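Local coordinates for protein pullulanase (Bacillus acidopullulyticus, PDB 2WAN) that hydrolyses alpha-1,6-glucosidic linkages in pullulan and related branched starch polysaccharides, acting as a debranching enzyme, at residues A[398-402]-A[497-501]; A[453-458]-A[517-523]; A[489-495]-A[506-511]. All blocks are in the same frame, centred on the assembly; numbering follows the deposited sequence.

Interaction 1. Residues A[398-402]-A[497-501]; sequences AISVN and IDETQ
A type I beta turn from D498 to Q501, closed by Q501 N to D498 O at 2.8 Å, forms the catalytic-domain side of an interdomain contact. Its first residue also makes an Asx turn: D498 (chi1 t) accepts at OD1 from T500 N (2.8 Å) and from T500 OG1 (2.7 Å; T500 chi1 p). The other segment, 398-402, is extended through I399 and S400, after which N402 takes positive phi (65/14). The backbones come closest at N402 and E499, with CA atoms 5.7 Å apart. E499 points toward the loop, and its m,t side chain carries OE1 to N402 N, an almost straight hydrogen bond of 2.9 Å that joins a carboxylate to the backbone. V401 (chi1 t) adds apolar packing, CG1 lying 3.8 Å from E499 CB and 4.0 Å from T500 CG2, while I399 CD1 approaches E499 OE2 at 4.1 Å. That second oxygen is salt-bridged to R530 of helix 529-543. The loop 398-402 links strands 388-391 and 406-407 of the antiparallel sheet of the CBM48-type domain, whereas 497-501 belongs to the long excursion between strands 492-494 and 511-513 of the barrel domain.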
# COMPACT_ATOMS: atom_id res chain seq x y z
N ALA A 398 4.50 -24.12 -2.72
CA ALA A 398 3.49 -25.03 -2.20
C ALA A 398 3.93 -25.44 -0.78
O ALA A 398 5.09 -25.19 -0.39
CB ALA A 398 3.35 -26.25 -3.10
N ILE A 399 3.00 -26.01 -0.01
CA ILE A 399 3.21 -26.30 1.41
C ILE A 399 2.54 -27.60 1.87
O ILE A 399 1.65 -28.13 1.19
CB ILE A 399 2.66 -25.15 2.31
CG1 ILE A 399 1.22 -24.81 1.91
CG2 ILE A 399 3.59 -23.93 2.29
CD1 ILE A 399 0.47 -23.84 2.91
N SER A 400 2.95 -28.11 3.03
CA SER A 400 2.14 -29.09 3.72
C SER A 400 0.90 -28.36 4.23
O SER A 400 0.89 -27.11 4.25
CB SER A 400 2.92 -29.66 4.91
OG SER A 400 3.25 -28.62 5.81
N VAL A 401 -0.11 -29.11 4.66
CA VAL A 401 -1.30 -28.52 5.29
C VAL A 401 -0.85 -27.63 6.44
O VAL A 401 -0.01 -28.05 7.27
CB VAL A 401 -2.29 -29.61 5.79
CG1 VAL A 401 -3.53 -28.99 6.45
CG2 VAL A 401 -2.74 -30.48 4.62
N ASN A 402 -1.36 -26.39 6.48
CA ASN A 402 -1.00 -25.40 7.52
C ASN A 402 0.45 -24.93 7.52
O ASN A 402 0.93 -24.30 8.49
CB ASN A 402 -1.40 -25.89 8.93
CG ASN A 402 -2.90 -25.83 9.17
OD1 ASN A 402 -3.46 -26.68 9.89
ND2 ASN A 402 -3.55 -24.82 8.61
N ILE A 497 -6.89 -18.97 9.10
CA ILE A 497 -7.71 -20.14 8.87
C ILE A 497 -6.85 -21.40 8.99
O ILE A 497 -5.82 -21.54 8.32
CB ILE A 497 -8.42 -20.10 7.47
CG1 ILE A 497 -9.37 -18.88 7.40
CG2 ILE A 497 -9.15 -21.47 7.18
CD1 ILE A 497 -10.13 -18.75 6.06
N ASP A 498 -7.26 -22.28 9.89
CA ASP A 498 -6.67 -23.61 10.02
C ASP A 498 -7.19 -24.42 8.83
O ASP A 498 -8.39 -24.59 8.69
CB ASP A 498 -7.11 -24.22 11.36
CG ASP A 498 -6.67 -25.68 11.56
OD1 ASP A 498 -6.21 -26.38 10.63
OD2 ASP A 498 -6.82 -26.14 12.71
N GLU A 499 -6.28 -24.89 7.97
CA GLU A 499 -6.68 -25.62 6.76
C GLU A 499 -7.38 -26.95 7.01
O GLU A 499 -7.95 -27.53 6.08
CB GLU A 499 -5.49 -25.81 5.83
CG GLU A 499 -5.06 -24.49 5.16
CD GLU A 499 -3.86 -24.65 4.22
OE1 GLU A 499 -3.15 -25.69 4.28
OE2 GLU A 499 -3.61 -23.71 3.43
N THR A 500 -7.32 -27.46 8.25
CA THR A 500 -8.10 -28.65 8.60
C THR A 500 -9.53 -28.27 8.96
O THR A 500 -10.38 -29.16 9.10
CB THR A 500 -7.47 -29.49 9.77
OG1 THR A 500 -7.54 -28.74 10.99
CG2 THR A 500 -6.03 -29.85 9.48
N GLN A 501 -9.77 -26.97 9.13
CA GLN A 501 -11.11 -26.44 9.40
C GLN A 501 -11.38 -25.31 8.41
O GLN A 501 -11.48 -24.13 8.79
CB GLN A 501 -11.21 -25.95 10.85
CG GLN A 501 -11.10 -27.07 11.87
CD GLN A 501 -10.94 -26.56 13.28
OE1 GLN A 501 -10.79 -25.36 13.50
NE2 GLN A 501 -10.97 -27.47 14.25

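Interaction 2. Residues A[453-458]-A[517-523]; sequences NKGKYL and PEGAYAT
Four direct hydrogen bonds to main-chain carbonyls tie 453-458 to the irregular segment 517-523. The first segment starts with a type II beta turn from N453 to K456 (K456 N to N453 O, 3.1 Å), G455 taking its positive-phi position (81/13), and then enters a 3-10 segment at Y457. The second bends through G519-Y521, with A522 N bonded to G519 O at 2.9 Å. The backbones come closest at K456 and Y521, CA atoms 4.4 Å apart. Y457 N donates to Y521 O (2.9 Å), and Y457 OH donates to E518 O (2.8 Å). K456, with chi angles m,m,t,t, brings NZ within 2.9 Å of both A520 O and A522 O, so its ammonium gathers two carbonyls of the bend. Water 1 extends this network, accepting from L458 N at 3.0 Å and donating to Y521 O at 2.9 Å.

Aromatic contacts centre on Y457 (chi1 m). Y521 CB sits 3.5 Å from the centroid of the Y457 ring, nearly on the ring normal, as a CH-pi contact. The Y521 ring (chi1 m) turns its edge to that face in an offset edge-to-face pair, centroids 5.8 Å apart and planes at 84°.

Apolar packing is sparser: Y457 CZ lies 4.4 Å from P517 CB, and at the periphery L458 CD1 meets T523 CG2 at 4.0 Å.

The contact joins two neighbouring beta-to-alpha connections of the (beta/alpha)8 barrel, those following strands 435-438 and 485-488. Y457 also touches L534 of helix 529-543, both tyrosines rest on V440, and P517 packs on helix 597-614.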
# COMPACT_ATOMS: atom_id res chain seq x y z
N ASN A 453 -19.31 -25.69 -6.18
CA ASN A 453 -18.06 -25.59 -5.41
C ASN A 453 -18.14 -24.41 -4.46
O ASN A 453 -17.42 -23.42 -4.60
CB ASN A 453 -16.85 -25.43 -6.35
CG ASN A 453 -16.59 -26.69 -7.16
OD1 ASN A 453 -16.05 -27.66 -6.63
ND2 ASN A 453 -16.97 -26.68 -8.44
N LYS A 454 -19.05 -24.51 -3.50
CA LYS A 454 -19.39 -23.35 -2.66
C LYS A 454 -18.23 -22.91 -1.80
O LYS A 454 -17.62 -23.71 -1.08
CB LYS A 454 -20.63 -23.65 -1.82
CG LYS A 454 -21.86 -23.79 -2.67
CD LYS A 454 -23.11 -23.86 -1.79
CE LYS A 454 -24.30 -24.30 -2.59
NZ LYS A 454 -24.73 -23.24 -3.50
N GLY A 455 -17.90 -21.62 -1.92
CA GLY A 455 -16.82 -20.99 -1.18
C GLY A 455 -15.42 -21.23 -1.74
O GLY A 455 -14.43 -20.89 -1.08
N LYS A 456 -15.34 -21.74 -2.97
CA LYS A 456 -14.08 -22.22 -3.56
C LYS A 456 -13.68 -21.51 -4.85
O LYS A 456 -14.53 -20.98 -5.55
CB LYS A 456 -14.17 -23.73 -3.85
CG LYS A 456 -14.58 -24.57 -2.62
CD LYS A 456 -13.44 -24.66 -1.60
CE LYS A 456 -13.81 -25.64 -0.47
NZ LYS A 456 -12.75 -25.69 0.56
N TYR A 457 -12.38 -21.52 -5.17
CA TYR A 457 -11.91 -20.99 -6.45
C TYR A 457 -12.74 -21.54 -7.60
O TYR A 457 -13.07 -20.80 -8.54
CB TYR A 457 -10.44 -21.33 -6.74
CG TYR A 457 -9.43 -20.86 -5.71
CD1 TYR A 457 -9.29 -19.50 -5.39
CD2 TYR A 457 -8.57 -21.78 -5.09
CE1 TYR A 457 -8.33 -19.08 -4.48
CE2 TYR A 457 -7.61 -21.36 -4.16
CZ TYR A 457 -7.50 -20.00 -3.86
OH TYR A 457 -6.56 -19.59 -2.94
N LEU A 458 -13.03 -22.85 -7.57
CA LEU A 458 -13.67 -23.50 -8.71
C LEU A 458 -15.09 -23.01 -8.99
O LEU A 458 -15.60 -23.22 -10.10
CB LEU A 458 -13.66 -25.05 -8.59
CG LEU A 458 -12.28 -25.70 -8.75
CD1 LEU A 458 -12.47 -27.21 -8.78
CD2 LEU A 458 -11.56 -25.24 -10.02
N PRO A 517 -1.09 -20.13 -2.96
CA PRO A 517 -2.53 -19.85 -2.90
C PRO A 517 -3.14 -20.31 -1.59
O PRO A 517 -2.77 -21.37 -1.07
CB PRO A 517 -3.11 -20.69 -4.05
CG PRO A 517 -1.95 -20.89 -4.99
CD PRO A 517 -0.79 -21.09 -4.05
N GLU A 518 -4.08 -19.52 -1.06
CA GLU A 518 -4.81 -19.92 0.14
C GLU A 518 -5.48 -21.29 0.00
O GLU A 518 -6.26 -21.53 -0.93
CB GLU A 518 -5.84 -18.85 0.52
CG GLU A 518 -6.73 -19.28 1.70
CD GLU A 518 -5.96 -19.57 2.98
OE1 GLU A 518 -4.91 -18.92 3.21
OE2 GLU A 518 -6.40 -20.44 3.80
N GLY A 519 -5.21 -22.18 0.96
CA GLY A 519 -5.71 -23.56 0.91
C GLY A 519 -7.20 -23.69 1.14
O GLY A 519 -7.85 -24.57 0.56
N ALA A 520 -7.75 -22.82 1.98
CA ALA A 520 -9.17 -22.90 2.38
C ALA A 520 -10.10 -22.79 1.17
O ALA A 520 -11.20 -23.33 1.19
CB ALA A 520 -9.52 -21.82 3.44
N TYR A 521 -9.64 -22.12 0.11
CA TYR A 521 -10.47 -21.94 -1.10
C TYR A 521 -10.27 -23.03 -2.15
O TYR A 521 -10.92 -23.01 -3.20
CB TYR A 521 -10.22 -20.53 -1.71
CG TYR A 521 -10.33 -19.39 -0.73
CD1 TYR A 521 -11.32 -19.39 0.26
CD2 TYR A 521 -9.45 -18.30 -0.79
CE1 TYR A 521 -11.43 -18.33 1.19
CE2 TYR A 521 -9.55 -17.23 0.15
CZ TYR A 521 -10.55 -17.27 1.12
OH TYR A 521 -10.67 -16.24 2.03
N ALA A 522 -9.36 -23.99 -1.87
CA ALA A 522 -9.17 -25.16 -2.74
C ALA A 522 -10.07 -26.30 -2.29
O ALA A 522 -10.49 -26.32 -1.12
CB ALA A 522 -7.71 -25.61 -2.70
N THR A 523 -10.35 -27.26 -3.18
CA THR A 523 -11.15 -28.42 -2.81
C THR A 523 -10.42 -29.31 -1.78
O THR A 523 -11.05 -30.09 -1.05
CB THR A 523 -11.60 -29.26 -4.03
OG1 THR A 523 -10.46 -29.78 -4.73
CG2 THR A 523 -12.46 -28.42 -4.97
O HOH W 1 -11.29 -24.42 -5.68

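Interaction 3. Residues A[489-495]-A[506-511]; sequences QPVEEFN and NWGYDP
N506 begins the second segment with an Asx turn, its OD1 accepting from G508 N at 2.8 Å; its CB lies 4.3 Å from F494 CE1. W507 follows (chi1 m), with Q489 NE2 over one face of its indole, 3.5 Å from CG. Its carbonyl reaches P490 through water 2, which donates to W507 O and P490 O, both at 2.7 Å. G508 (99/25) places its CA over one face of the F494 ring, 3.4 Å from the centroid and 9° off the normal, in a CH-pi contact where a CB would clash; F494 adopts chi1 p. Water 3 donates to G508 O (3.1 Å) and E492 O (2.7 Å). These residues belong to YNWGYDP, the signature sequence of type I pullulanases, which here folds back over the residues following strand 485-488 of the (beta/alpha)8 barrel. Y509 (chi1 m) accepts at OH from Q489 NE2 (3.2 Å) and also bonds D551 of strand 547-552; P490 CG lies over one face of its ring as a CH-pi contact, 4.0 Å from the centroid. D510 O accepts from N495 N at 3.0 Å. Water 4 joins D510 OD2 (2.6 Å) to N495 ND2 (3.1 Å), while D510 OD1 turns to S496 and N495 OD1 to R512. P511 pairs with F494 as an antiparallel non-hydrogen-bonded bridge, CA atoms 4.0 Å apart and side chains diverging.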
# COMPACT_ATOMS: atom_id res chain seq x y z
N GLN A 489 -10.22 -10.49 -2.99
CA GLN A 489 -9.67 -10.30 -1.63
C GLN A 489 -8.57 -11.36 -1.43
O GLN A 489 -8.48 -12.31 -2.21
CB GLN A 489 -10.77 -10.36 -0.56
CG GLN A 489 -11.64 -9.11 -0.56
CD GLN A 489 -12.42 -8.96 0.74
OE1 GLN A 489 -13.61 -9.23 0.77
NE2 GLN A 489 -11.74 -8.55 1.81
N PRO A 490 -7.68 -11.17 -0.45
CA PRO A 490 -6.42 -11.94 -0.43
C PRO A 490 -6.50 -13.46 -0.67
O PRO A 490 -7.17 -14.19 0.08
CB PRO A 490 -5.85 -11.62 0.94
CG PRO A 490 -6.24 -10.15 1.09
CD PRO A 490 -7.68 -10.11 0.59
N VAL A 491 -5.81 -13.89 -1.71
CA VAL A 491 -5.63 -15.33 -1.99
C VAL A 491 -4.18 -15.82 -1.77
O VAL A 491 -3.88 -16.98 -2.02
CB VAL A 491 -6.17 -15.74 -3.38
CG1 VAL A 491 -7.68 -15.41 -3.51
CG2 VAL A 491 -5.32 -15.11 -4.52
N GLU A 492 -3.28 -14.94 -1.33
CA GLU A 492 -1.97 -15.42 -0.85
C GLU A 492 -2.16 -15.98 0.56
O GLU A 492 -2.75 -15.32 1.42
CB GLU A 492 -0.92 -14.32 -0.85
CG GLU A 492 -0.62 -13.79 -2.25
CD GLU A 492 0.34 -12.62 -2.28
OE1 GLU A 492 0.59 -11.99 -1.23
OE2 GLU A 492 0.83 -12.33 -3.40
N GLU A 493 -1.65 -17.20 0.77
CA GLU A 493 -1.78 -17.94 2.03
C GLU A 493 -1.64 -17.09 3.29
O GLU A 493 -0.62 -16.43 3.52
CB GLU A 493 -0.73 -19.06 2.08
CG GLU A 493 -0.85 -19.96 3.32
CD GLU A 493 -1.95 -21.01 3.23
OE1 GLU A 493 -2.61 -21.11 2.18
OE2 GLU A 493 -2.17 -21.72 4.24
N PHE A 494 -2.69 -17.15 4.11
CA PHE A 494 -2.73 -16.41 5.36
C PHE A 494 -2.91 -17.33 6.57
O PHE A 494 -3.27 -18.51 6.43
CB PHE A 494 -3.78 -15.27 5.31
CG PHE A 494 -5.15 -15.70 4.83
CD1 PHE A 494 -6.07 -16.23 5.73
CD2 PHE A 494 -5.54 -15.53 3.49
CE1 PHE A 494 -7.35 -16.61 5.32
CE2 PHE A 494 -6.82 -15.90 3.07
CZ PHE A 494 -7.73 -16.45 3.98
N ASN A 495 -2.66 -16.80 7.76
CA ASN A 495 -2.55 -17.63 8.96
C ASN A 495 -3.86 -17.94 9.69
O ASN A 495 -3.95 -18.94 10.42
CB ASN A 495 -1.53 -16.98 9.92
CG ASN A 495 -1.18 -17.87 11.09
OD1 ASN A 495 -0.52 -18.91 10.93
ND2 ASN A 495 -1.65 -17.49 12.29
N ASN A 506 -12.42 -15.69 7.20
CA ASN A 506 -11.55 -14.53 7.36
C ASN A 506 -11.31 -13.80 6.03
O ASN A 506 -11.21 -14.44 4.97
CB ASN A 506 -10.20 -14.91 7.99
CG ASN A 506 -9.50 -13.74 8.67
OD1 ASN A 506 -8.88 -12.88 8.02
ND2 ASN A 506 -9.58 -13.71 10.01
N TRP A 507 -11.19 -12.48 6.08
CA TRP A 507 -10.79 -11.72 4.89
C TRP A 507 -9.40 -12.08 4.36
O TRP A 507 -9.18 -12.03 3.15
CB TRP A 507 -10.79 -10.21 5.13
CG TRP A 507 -12.13 -9.56 5.17
CD1 TRP A 507 -13.32 -10.07 4.72
CD2 TRP A 507 -12.41 -8.24 5.64
NE1 TRP A 507 -14.33 -9.16 4.92
CE2 TRP A 507 -13.80 -8.02 5.47
CE3 TRP A 507 -11.63 -7.22 6.21
CZ2 TRP A 507 -14.43 -6.83 5.86
CZ3 TRP A 507 -12.25 -6.02 6.59
CH2 TRP A 507 -13.64 -5.85 6.42
N GLY A 508 -8.47 -12.40 5.26
CA GLY A 508 -7.13 -12.81 4.86
C GLY A 508 -6.03 -11.76 4.90
O GLY A 508 -5.03 -11.88 4.18
N TYR A 509 -6.19 -10.73 5.74
CA TYR A 509 -5.16 -9.67 5.82
C TYR A 509 -4.01 -10.01 6.78
O TYR A 509 -3.31 -9.11 7.23
CB TYR A 509 -5.77 -8.27 6.09
CG TYR A 509 -6.64 -7.87 4.93
CD1 TYR A 509 -6.07 -7.38 3.75
CD2 TYR A 509 -8.03 -8.03 4.98
CE1 TYR A 509 -6.84 -7.07 2.65
CE2 TYR A 509 -8.82 -7.71 3.90
CZ TYR A 509 -8.22 -7.23 2.74
OH TYR A 509 -9.01 -6.95 1.64
N ASP A 510 -3.83 -11.30 7.06
CA ASP A 510 -2.71 -11.79 7.90
C ASP A 510 -1.81 -12.78 7.13
O ASP A 510 -1.75 -13.98 7.45
CB ASP A 510 -3.24 -12.37 9.23
CG ASP A 510 -4.16 -13.56 9.04
OD1 ASP A 510 -5.00 -13.58 8.11
OD2 ASP A 510 -4.06 -14.49 9.87
N PRO A 511 -1.09 -12.28 6.10
CA PRO A 511 -0.33 -13.20 5.23
C PRO A 511 0.79 -13.96 5.95
O PRO A 511 1.42 -13.45 6.89
CB PRO A 511 0.25 -12.27 4.17
CG PRO A 511 0.32 -10.94 4.84
CD PRO A 511 -0.87 -10.87 5.72
O HOH W 2 -9.60 -13.88 1.19
O HOH W 3 -2.69 -12.78 2.41
O HOH W 4 -3.22 -14.87 12.34

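Burial increases from interaction 1, a partly buried contact between domains, to interactions 2 and 3, which lie within the barrel domain. Chemistry follows place: one carboxylate-to-backbone bond and modest apolar packing serve the interdomain contact, an aromatic pair and a lysine gathering carbonyls join two loops in interaction 2, and interaction 3 combines a beta bridge and two direct hydrogen bonds with CH-pi contacts and three bridging waters. All three draw on the chain between strand 485-488 and helix 529-543. E518 connects interactions 2 and 3 through V491 O (2.7 Å from E518 N) and F494 N (3.0 Å from E518 OE1), and R530 meets a residue of each contact: E499, P517 and E493.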